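PDB 5YGC: tudor and KH domain-containing protein homolog from Drosophila melanogaster, which takes part in piRNA metabolism and transposon silencing in the germline, binding the N-terminal tail of Piwi through its extended Tudor domain. Local coordinates for residues K87-D92 against I104-I109; E6-A11 against Q21-Q26; I163-T168 against G191-D196. All coordinates share one frame; numbering follows the deposited sequence.

Contact 1 (K87-D92 against I104-I109)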
loop_
_atom_site.group_PDB
_atom_site.type_symbol
_atom_site.label_atom_id
_atom_site.label_comp_id
_atom_site.label_asym_id
_atom_site.label_seq_id
_atom_site.Cartn_x
_atom_site.Cartn_y
_atom_site.Cartn_z
ATOM N N LYS A 87 17.694 -15.503 17.545
ATOM C CA LYS A 87 16.532 -16.183 18.127
ATOM C C LYS A 87 15.276 -16.024 17.274
ATOM O O LYS A 87 14.471 -16.950 17.164
ATOM C CB LYS A 87 16.228 -15.649 19.541
ATOM C CG LYS A 87 16.972 -16.327 20.685
ATOM C CD LYS A 87 18.469 -16.069 20.613
ATOM C CE LYS A 87 19.161 -16.441 21.916
ATOM N NZ LYS A 87 20.639 -16.271 21.817
ATOM N N GLU A 88 15.097 -14.829 16.714
ATOM C CA GLU A 88 13.906 -14.509 15.930
ATOM C C GLU A 88 14.307 -14.289 14.492
ATOM O O GLU A 88 15.448 -13.942 14.190
ATOM C CB GLU A 88 13.178 -13.247 16.460
ATOM C CG GLU A 88 13.870 -11.901 16.056
ATOM C CD GLU A 88 12.939 -10.662 16.035
ATOM O OE1 GLU A 88 12.258 -10.421 17.063
ATOM O OE2 GLU A 88 12.909 -9.921 14.996
ATOM N N GLN A 89 13.359 -14.489 13.600
ATOM C CA GLN A 89 13.522 -14.014 12.256
ATOM C C GLN A 89 13.067 -12.564 12.227
ATOM O O GLN A 89 12.550 -12.050 13.220
ATOM C CB GLN A 89 12.705 -14.859 11.287
ATOM C CG GLN A 89 12.894 -16.352 11.497
ATOM C CD GLN A 89 11.689 -16.993 12.131
ATOM O OE1 GLN A 89 11.098 -16.443 13.060
ATOM N NE2 GLN A 89 11.304 -18.160 11.620
ATOM N N VAL A 90 13.272 -11.905 11.097
ATOM C CA VAL A 90 12.554 -10.679 10.803
ATOM C C VAL A 90 11.597 -11.051 9.683
ATOM O O VAL A 90 11.999 -11.726 8.727
ATOM C CB VAL A 90 13.495 -9.549 10.381
ATOM C CG1 VAL A 90 12.713 -8.347 9.846
ATOM C CG2 VAL A 90 14.364 -9.145 11.544
ATOM N N ILE A 91 10.331 -10.668 9.816
ATOM C CA ILE A 91 9.344 -11.013 8.803
ATOM C C ILE A 91 9.061 -9.825 7.896
ATOM O O ILE A 91 8.783 -8.723 8.371
ATOM C CB ILE A 91 8.018 -11.489 9.424
ATOM C CG1 ILE A 91 8.278 -12.528 10.517
ATOM C CG2 ILE A 91 7.089 -12.006 8.331
ATOM C CD1 ILE A 91 8.964 -13.784 10.033
ATOM N N ASP A 92 9.148 -10.052 6.589
ATOM C CA ASP A 92 8.807 -9.048 5.599
ATOM C C ASP A 92 7.319 -9.188 5.294
ATOM O O ASP A 92 6.885 -10.201 4.740
ATOM C CB ASP A 92 9.668 -9.241 4.346
ATOM C CG ASP A 92 9.490 -8.133 3.301
ATOM O OD1 ASP A 92 8.625 -7.241 3.457
ATOM O OD2 ASP A 92 10.201 -8.188 2.277
ATOM N N ILE A 104 8.924 -6.791 10.270
ATOM C CA ILE A 104 8.181 -6.897 11.503
ATOM C C ILE A 104 8.696 -8.104 12.280
ATOM O O ILE A 104 8.982 -9.151 11.701
ATOM C CB ILE A 104 6.653 -7.039 11.221
ATOM C CG1 ILE A 104 6.096 -5.798 10.515
ATOM C CG2 ILE A 104 5.863 -7.351 12.500
ATOM C CD1 ILE A 104 6.026 -4.544 11.392
ATOM N N SER A 105 8.806 -7.957 13.593
ATOM C CA SER A 105 9.166 -9.086 14.442
ATOM C C SER A 105 8.000 -10.065 14.568
ATOM O O SER A 105 6.845 -9.660 14.660
ATOM C CB SER A 105 9.607 -8.585 15.822
ATOM O OG SER A 105 9.695 -9.639 16.756
ATOM N N PRO A 106 8.305 -11.374 14.570
ATOM C CA PRO A 106 7.336 -12.457 14.778
ATOM C C PRO A 106 6.605 -12.317 16.103
ATOM O O PRO A 106 5.525 -12.889 16.274
ATOM C CB PRO A 106 8.209 -13.719 14.777
ATOM C CG PRO A 106 9.407 -13.343 13.993
ATOM C CD PRO A 106 9.654 -11.896 14.301
ATOM N N ALA A 107 7.190 -11.556 17.022
ATOM C CA ALA A 107 6.541 -11.242 18.291
ATOM C C ALA A 107 5.274 -10.416 18.080
ATOM O O ALA A 107 4.365 -10.453 18.907
ATOM C CB ALA A 107 7.498 -10.501 19.217
ATOM N N ASP A 108 5.219 -9.674 16.974
ATOM C CA ASP A 108 4.099 -8.774 16.702
ATOM C C ASP A 108 3.119 -9.355 15.704
ATOM O O ASP A 108 2.334 -8.614 15.092
ATOM C CB ASP A 108 4.617 -7.430 16.182
ATOM C CG ASP A 108 5.249 -6.590 17.279
ATOM O OD1 ASP A 108 5.061 -6.938 18.464
ATOM O OD2 ASP A 108 5.915 -5.581 16.958
ATOM N N ILE A 109 3.160 -10.674 15.532
ATOM C CA ILE A 109 2.331 -11.348 14.523
ATOM C C ILE A 109 1.487 -12.474 15.126
ATOM O O ILE A 109 1.951 -13.200 16.013
ATOM C CB ILE A 109 3.218 -11.918 13.389
ATOM C CG1 ILE A 109 3.963 -10.772 12.691
ATOM C CG2 ILE A 109 2.395 -12.722 12.395
ATOM C CD1 ILE A 109 5.043 -11.224 11.730
#

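Contact 2 (E6-A11 against Q21-Q26)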
loop_
_atom_site.group_PDB
_atom_site.type_symbol
_atom_site.label_atom_id
_atom_site.label_comp_id
_atom_site.label_asym_id
_atom_site.label_seq_id
_atom_site.Cartn_x
_atom_site.Cartn_y
_atom_site.Cartn_z
ATOM N N GLU A 6 -13.392 7.705 -7.217
ATOM C CA GLU A 6 -12.795 8.337 -6.050
ATOM C C GLU A 6 -11.875 7.360 -5.312
ATOM O O GLU A 6 -12.302 6.270 -4.933
ATOM C CB GLU A 6 -13.886 8.864 -5.113
ATOM C CG GLU A 6 -14.743 9.959 -5.745
ATOM C CD GLU A 6 -15.690 10.605 -4.746
ATOM O OE1 GLU A 6 -16.038 9.947 -3.741
ATOM O OE2 GLU A 6 -16.080 11.771 -4.963
ATOM N N VAL A 7 -10.614 7.753 -5.126
ATOM C CA VAL A 7 -9.635 6.901 -4.467
ATOM C C VAL A 7 -8.778 7.659 -3.464
ATOM O O VAL A 7 -8.650 8.887 -3.544
ATOM C CB VAL A 7 -8.653 6.236 -5.475
ATOM C CG1 VAL A 7 -9.398 5.421 -6.515
ATOM C CG2 VAL A 7 -7.773 7.291 -6.139
ATOM N N TYR A 8 -8.182 6.907 -2.535
ATOM C CA TYR A 8 -6.991 7.371 -1.825
ATOM C C TYR A 8 -5.731 6.662 -2.335
ATOM O O TYR A 8 -5.752 5.449 -2.539
ATOM C CB TYR A 8 -7.088 7.096 -0.326
ATOM C CG TYR A 8 -8.269 7.692 0.386
ATOM C CD1 TYR A 8 -8.474 9.067 0.408
ATOM C CD2 TYR A 8 -9.160 6.879 1.067
ATOM C CE1 TYR A 8 -9.552 9.610 1.077
ATOM C CE2 TYR A 8 -10.246 7.413 1.739
ATOM C CZ TYR A 8 -10.431 8.775 1.745
ATOM O OH TYR A 8 -11.511 9.309 2.408
ATOM N N VAL A 9 -4.632 7.398 -2.483
ATOM C CA VAL A 9 -3.328 6.765 -2.616
ATOM C C VAL A 9 -2.833 6.429 -1.200
ATOM O O VAL A 9 -2.543 7.320 -0.391
ATOM C CB VAL A 9 -2.324 7.662 -3.370
ATOM C CG1 VAL A 9 -0.890 7.040 -3.356
ATOM C CG2 VAL A 9 -2.817 7.899 -4.802
ATOM N N SER A 10 -2.760 5.136 -0.900
ATOM C CA SER A 10 -2.522 4.699 0.458
ATOM C C SER A 10 -1.042 4.386 0.716
ATOM O O SER A 10 -0.581 4.442 1.856
ATOM C CB SER A 10 -3.403 3.490 0.768
ATOM O OG SER A 10 -3.304 2.490 -0.239
ATOM N N ALA A 11 -0.298 4.090 -0.345
ATOM C CA ALA A 11 1.134 3.827 -0.221
ATOM C C ALA A 11 1.842 4.091 -1.549
ATOM O O ALA A 11 1.228 3.984 -2.622
ATOM C CB ALA A 11 1.382 2.386 0.245
ATOM N N GLN A 21 -6.812 2.928 -2.628
ATOM C CA GLN A 21 -7.985 2.348 -2.015
ATOM C C GLN A 21 -9.212 3.003 -2.624
ATOM O O GLN A 21 -9.214 4.213 -2.861
ATOM C CB GLN A 21 -7.970 2.553 -0.505
ATOM C CG GLN A 21 -6.740 1.996 0.197
ATOM C CD GLN A 21 -6.658 2.503 1.620
ATOM O OE1 GLN A 21 -7.088 3.624 1.914
ATOM N NE2 GLN A 21 -6.107 1.692 2.510
ATOM N N LEU A 22 -10.239 2.207 -2.897
ATOM C CA LEU A 22 -11.493 2.746 -3.413
ATOM C C LEU A 22 -12.305 3.367 -2.293
ATOM O O LEU A 22 -12.529 2.742 -1.254
ATOM C CB LEU A 22 -12.326 1.665 -4.097
ATOM C CG LEU A 22 -12.044 1.440 -5.577
ATOM C CD1 LEU A 22 -12.167 2.755 -6.317
ATOM C CD2 LEU A 22 -10.667 0.854 -5.784
ATOM N N ILE A 23 -12.749 4.597 -2.513
ATOM C CA ILE A 23 -13.594 5.288 -1.547
ATOM C C ILE A 23 -15.046 4.853 -1.734
ATOM O O ILE A 23 -15.539 4.759 -2.858
ATOM C CB ILE A 23 -13.450 6.817 -1.695
ATOM C CG1 ILE A 23 -12.029 7.230 -1.283
ATOM C CG2 ILE A 23 -14.502 7.564 -0.859
ATOM C CD1 ILE A 23 -11.667 8.657 -1.611
ATOM N N GLY A 24 -15.725 4.553 -0.633
ATOM C CA GLY A 24 -17.122 4.170 -0.703
ATOM C C GLY A 24 -17.487 3.251 0.436
ATOM O O GLY A 24 -16.946 3.392 1.535
ATOM N N PRO A 25 -18.408 2.311 0.190
ATOM C CA PRO A 25 -18.727 1.292 1.194
ATOM C C PRO A 25 -17.474 0.513 1.630
ATOM O O PRO A 25 -17.355 0.147 2.799
ATOM C CB PRO A 25 -19.721 0.373 0.470
ATOM C CG PRO A 25 -20.286 1.191 -0.624
ATOM C CD PRO A 25 -19.218 2.165 -1.032
ATOM N N GLN A 26 -16.550 0.292 0.696
ATOM C CA GLN A 26 -15.337 -0.474 0.980
ATOM C C GLN A 26 -14.439 0.215 2.009
ATOM O O GLN A 26 -13.932 -0.425 2.917
ATOM C CB GLN A 26 -14.542 -0.720 -0.307
ATOM C CG GLN A 26 -15.262 -1.578 -1.327
ATOM C CD GLN A 26 -16.310 -0.798 -2.101
ATOM O OE1 GLN A 26 -16.319 0.438 -2.087
ATOM N NE2 GLN A 26 -17.219 -1.517 -2.760
HETATM O O HOH W 1 -14.636 4.824 -5.299
#

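Contact 3 (I163-T168 against G191-D196)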
loop_
_atom_site.group_PDB
_atom_site.type_symbol
_atom_site.label_atom_id
_atom_site.label_comp_id
_atom_site.label_asym_id
_atom_site.label_seq_id
_atom_site.Cartn_x
_atom_site.Cartn_y
_atom_site.Cartn_z
ATOM N N ILE A 163 -9.325 11.711 -8.029
ATOM C CA ILE A 163 -10.218 11.130 -9.016
ATOM C C ILE A 163 -9.379 10.302 -9.967
ATOM O O ILE A 163 -8.463 10.820 -10.593
ATOM C CB ILE A 163 -11.000 12.203 -9.782
ATOM C CG1 ILE A 163 -11.830 13.043 -8.814
ATOM C CG2 ILE A 163 -11.916 11.557 -10.793
ATOM C CD1 ILE A 163 -12.868 12.231 -8.059
ATOM N N ALA A 164 -9.664 9.005 -10.036
ATOM C CA ALA A 164 -8.879 8.098 -10.870
ATOM C C ALA A 164 -9.656 7.579 -12.082
ATOM O O ALA A 164 -10.843 7.280 -11.985
ATOM C CB ALA A 164 -8.393 6.934 -10.042
ATOM N N ARG A 165 -8.968 7.463 -13.215
ATOM C CA ARG A 165 -9.503 6.777 -14.382
ATOM C C ARG A 165 -8.483 5.726 -14.834
ATOM O O ARG A 165 -7.285 6.005 -14.874
ATOM C CB ARG A 165 -9.799 7.765 -15.511
ATOM C CG ARG A 165 -10.887 8.778 -15.183
ATOM C CD ARG A 165 -11.099 9.753 -16.330
ATOM N NE ARG A 165 -12.394 10.433 -16.266
ATOM C CZ ARG A 165 -12.645 11.490 -15.502
ATOM N NH1 ARG A 165 -11.686 11.991 -14.745
ATOM N NH2 ARG A 165 -13.851 12.049 -15.502
ATOM N N VAL A 166 -8.933 4.518 -15.152
ATOM C CA VAL A 166 -7.994 3.527 -15.675
ATOM C C VAL A 166 -7.863 3.702 -17.195
ATOM O O VAL A 166 -8.863 3.803 -17.905
ATOM C CB VAL A 166 -8.410 2.085 -15.312
ATOM C CG1 VAL A 166 -9.740 1.702 -15.980
ATOM C CG2 VAL A 166 -7.300 1.111 -15.709
ATOM N N VAL A 167 -6.632 3.812 -17.700
ATOM C CA VAL A 167 -6.470 4.094 -19.126
ATOM C C VAL A 167 -5.558 3.137 -19.903
ATOM O O VAL A 167 -5.558 3.165 -21.127
ATOM C CB VAL A 167 -5.955 5.517 -19.358
ATOM C CG1 VAL A 167 -6.896 6.543 -18.718
ATOM C CG2 VAL A 167 -4.562 5.655 -18.836
ATOM N N THR A 168 -4.793 2.304 -19.207
ATOM C CA THR A 168 -4.024 1.258 -19.875
ATOM C C THR A 168 -3.541 0.237 -18.851
ATOM O O THR A 168 -3.916 0.294 -17.668
ATOM C CB THR A 168 -2.811 1.825 -20.699
ATOM O OG1 THR A 168 -2.205 0.764 -21.451
ATOM C CG2 THR A 168 -1.784 2.462 -19.818
ATOM N N GLY A 191 -2.892 0.895 -15.307
ATOM C CA GLY A 191 -2.239 2.184 -15.421
ATOM C C GLY A 191 -3.310 3.241 -15.361
ATOM O O GLY A 191 -4.268 3.202 -16.142
ATOM N N VAL A 192 -3.163 4.181 -14.430
ATOM C CA VAL A 192 -4.228 5.116 -14.148
ATOM C C VAL A 192 -3.825 6.558 -14.322
ATOM O O VAL A 192 -2.655 6.928 -14.232
ATOM C CB VAL A 192 -4.761 4.962 -12.703
ATOM C CG1 VAL A 192 -5.360 3.581 -12.493
ATOM C CG2 VAL A 192 -3.651 5.240 -11.699
ATOM N N GLU A 193 -4.837 7.374 -14.554
ATOM C CA GLU A 193 -4.687 8.805 -14.541
ATOM C C GLU A 193 -5.283 9.318 -13.224
ATOM O O GLU A 193 -6.312 8.808 -12.760
ATOM C CB GLU A 193 -5.357 9.388 -15.777
ATOM C CG GLU A 193 -5.795 10.818 -15.701
ATOM C CD GLU A 193 -6.630 11.168 -16.912
ATOM O OE1 GLU A 193 -6.333 10.619 -17.996
ATOM O OE2 GLU A 193 -7.592 11.954 -16.777
ATOM N N LEU A 194 -4.597 10.272 -12.600
ATOM C CA LEU A 194 -5.008 10.824 -11.313
ATOM C C LEU A 194 -5.222 12.327 -11.391
ATOM O O LEU A 194 -4.395 13.057 -11.937
ATOM C CB LEU A 194 -3.967 10.541 -10.238
ATOM C CG LEU A 194 -3.674 9.111 -9.834
ATOM C CD1 LEU A 194 -2.632 9.117 -8.723
ATOM C CD2 LEU A 194 -4.962 8.432 -9.387
ATOM N N PHE A 195 -6.317 12.783 -10.795
ATOM C CA PHE A 195 -6.649 14.196 -10.790
ATOM C C PHE A 195 -7.026 14.630 -9.374
ATOM O O PHE A 195 -7.757 13.916 -8.677
ATOM C CB PHE A 195 -7.792 14.445 -11.775
ATOM C CG PHE A 195 -8.276 15.850 -11.805
ATOM C CD1 PHE A 195 -7.612 16.807 -12.558
ATOM C CD2 PHE A 195 -9.430 16.212 -11.117
ATOM C CE1 PHE A 195 -8.084 18.122 -12.604
ATOM C CE2 PHE A 195 -9.902 17.512 -11.156
ATOM C CZ PHE A 195 -9.231 18.471 -11.901
ATOM N N ASP A 196 -6.508 15.774 -8.932
ATOM C CA ASP A 196 -6.837 16.264 -7.598
ATOM C C ASP A 196 -7.948 17.298 -7.693
ATOM O O ASP A 196 -7.707 18.421 -8.115
ATOM C CB ASP A 196 -5.597 16.854 -6.903
ATOM C CG ASP A 196 -5.884 17.332 -5.463
ATOM O OD1 ASP A 196 -7.059 17.325 -5.047
ATOM O OD2 ASP A 196 -4.929 17.726 -4.750
#

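Contact 1 (K87-D92 against I104-I109)
Glu-88 reaches across to Ser-105 with its carboxylate. From CB, CG takes the position between the backbone N and the carbonyl carbon (chi1 77°), and the extended chain brings CD within 3.9 Å of Pro-106 CD. At the tip OE1 accepts from Ser-105 OG at 2.7 Å, the hydroxyl lying above the carboxylate plane, while OE2, bonded to Asn-82 ND2, lies 3.7 Å from Ser-105 CB. The same Ser-105 OG accepts a hydrogen bond from the backbone N of Ala-107 at 3.2 Å, which closes an ST turn. Were this glutamate an alanine, the Ser-105 hydroxyl would probably lose its acceptor and the Asn-82 amide its mate, and the turn would lose a polar tie to the start of strand 89-95. Deeper in, Ile-91 and Ile-104 exchange two backbone bonds, Ile-91 N to Ile-104 O at 2.8 Å and Ile-104 N to Ile-91 O at 2.7 Å. Ile-91 CG1 then packs 3.7 Å from Pro-106 CG and equally close to Ile-109 CD1, and Ile-109 continues onto Val-61 and Ala-63. An antiparallel pair running into a short 3-10 turn before the closing strand is characteristic of the SH3-like barrel of Tudor domains.

Contact 2 (E6-A11 against Q21-Q26)
Tyr-8 and Gln-21 form an antiparallel hydrogen-bonded pair in which both backbones are satisfied: Tyr-8 N gives to Gln-21 O at 2.9 Å, and Gln-21 N gives to Tyr-8 O at 2.7 Å. Beyond the last strand residue, Ile-23 N donates to Glu-6 O at 3.0 Å, nearly straight at 167°. Glu-6 O takes a second donor, a water 2.8 Å away that also gives a hydrogen to Ile-23 O, so this carbonyl is gripped twice as the chain turns toward helix 25-41. The buried polar side chains find partners elsewhere. Gln-21 lays CG and CD against Ser-10 CB and OG, but its NE2 donates to Asp-97 O, and Ser-10 OG bonds to Tyr-98 O. The Ile-23 side chain adds hydrocarbon: with CG1 anti to the carbonyl carbon (chi1 -67°), CD1 sits over the centre of the Tyr-8 ring, 3.6 Å from its centroid, in a CH-pi contact, while Trp-159 meets Tyr-8 edge-to-face. On the sheet face opposite the Tyr-8 ring, Val-7 CG1 touches Leu-22 CD1 at 3.8 Å. The whole is a beta hairpin, strands 5-12 and 17-22 of the extended Tudor domain, whose Gln-21 and Ser-10 tie it to the loop at Asp-97 and Tyr-98.

Contact 3 (I163-T168 against G191-D196)
Ile-163 to Thr-168 and Gly-191 to Phe-195 pair as antiparallel strands interrupted by a classic beta bulge, in the five-stranded sheet that also holds strands 5-12 and 17-22 of the extended Tudor domain. Ile-163 and Phe-195 bond both ways, with Ile-163 N to Phe-195 O almost perfectly straight at 178°, and Arg-165 and Glu-193 do the same, Glu-193 N reaching Arg-165 O at 2.8 Å. Weaker CA-H...O contacts fill the steps between, such as Ala-164 CA to Glu-193 O at 3.3 Å.

Apolar packing is concentrated on the face carrying Ala-164, Val-166, Val-192 and Leu-194. Ala-164 CB meets Leu-194 CD2 at 3.8 Å, and Val-192 and Leu-194 go on to touch Phe-18, while Leu-194 also reaches Val-9; this face thus packs against side chains of strands 5-12 and 17-22 of the same sheet.

The opposite face mixes the apolar Ile-163 and Phe-195 with a charged pair. Arg-165 and Glu-193 lie side by side and point the same way, the arginine extended from CG to NE, yet Arg-165 NH1 stays 4.6 Å from Glu-193 OE2. Any attraction is probably only electrostatic, since no N-H points at the oxygen, and Arg-165 NE donates instead to Ser-2 O.

At the bulge, Gly-191 N donates to Thr-168 O at 2.6 Å from above the carbonyl plane. Gly-191 O receives both Val-167 N, at 2.9 Å and nearly along the C=O axis, and Thr-168 N, at 3.2 Å and tilted from the carbonyl plane.

Contacts 2 and 3 share a sheet, in which strands 5-12 and 162-170 are neighbours, and they touch through Glu-6 with Ile-163, Val-7 with Ala-164 and Val-9 with Leu-194. Contact 1 belongs to the other, antiparallel sheet and lies across the chain's centre, with centres about 29 Å from contact 2 and about 37 Å from contact 3. None is wholly core: each is partly buried. Their chemistry nonetheless differs with place. Contact 1 couples a short strand pairing to a carboxylate-hydroxyl bond at a turn; contact 2 adds a water and an aromatic face where a hairpin leads into a helix; contact 3 relies on a long backbone ladder, with a loose charge pair on one face.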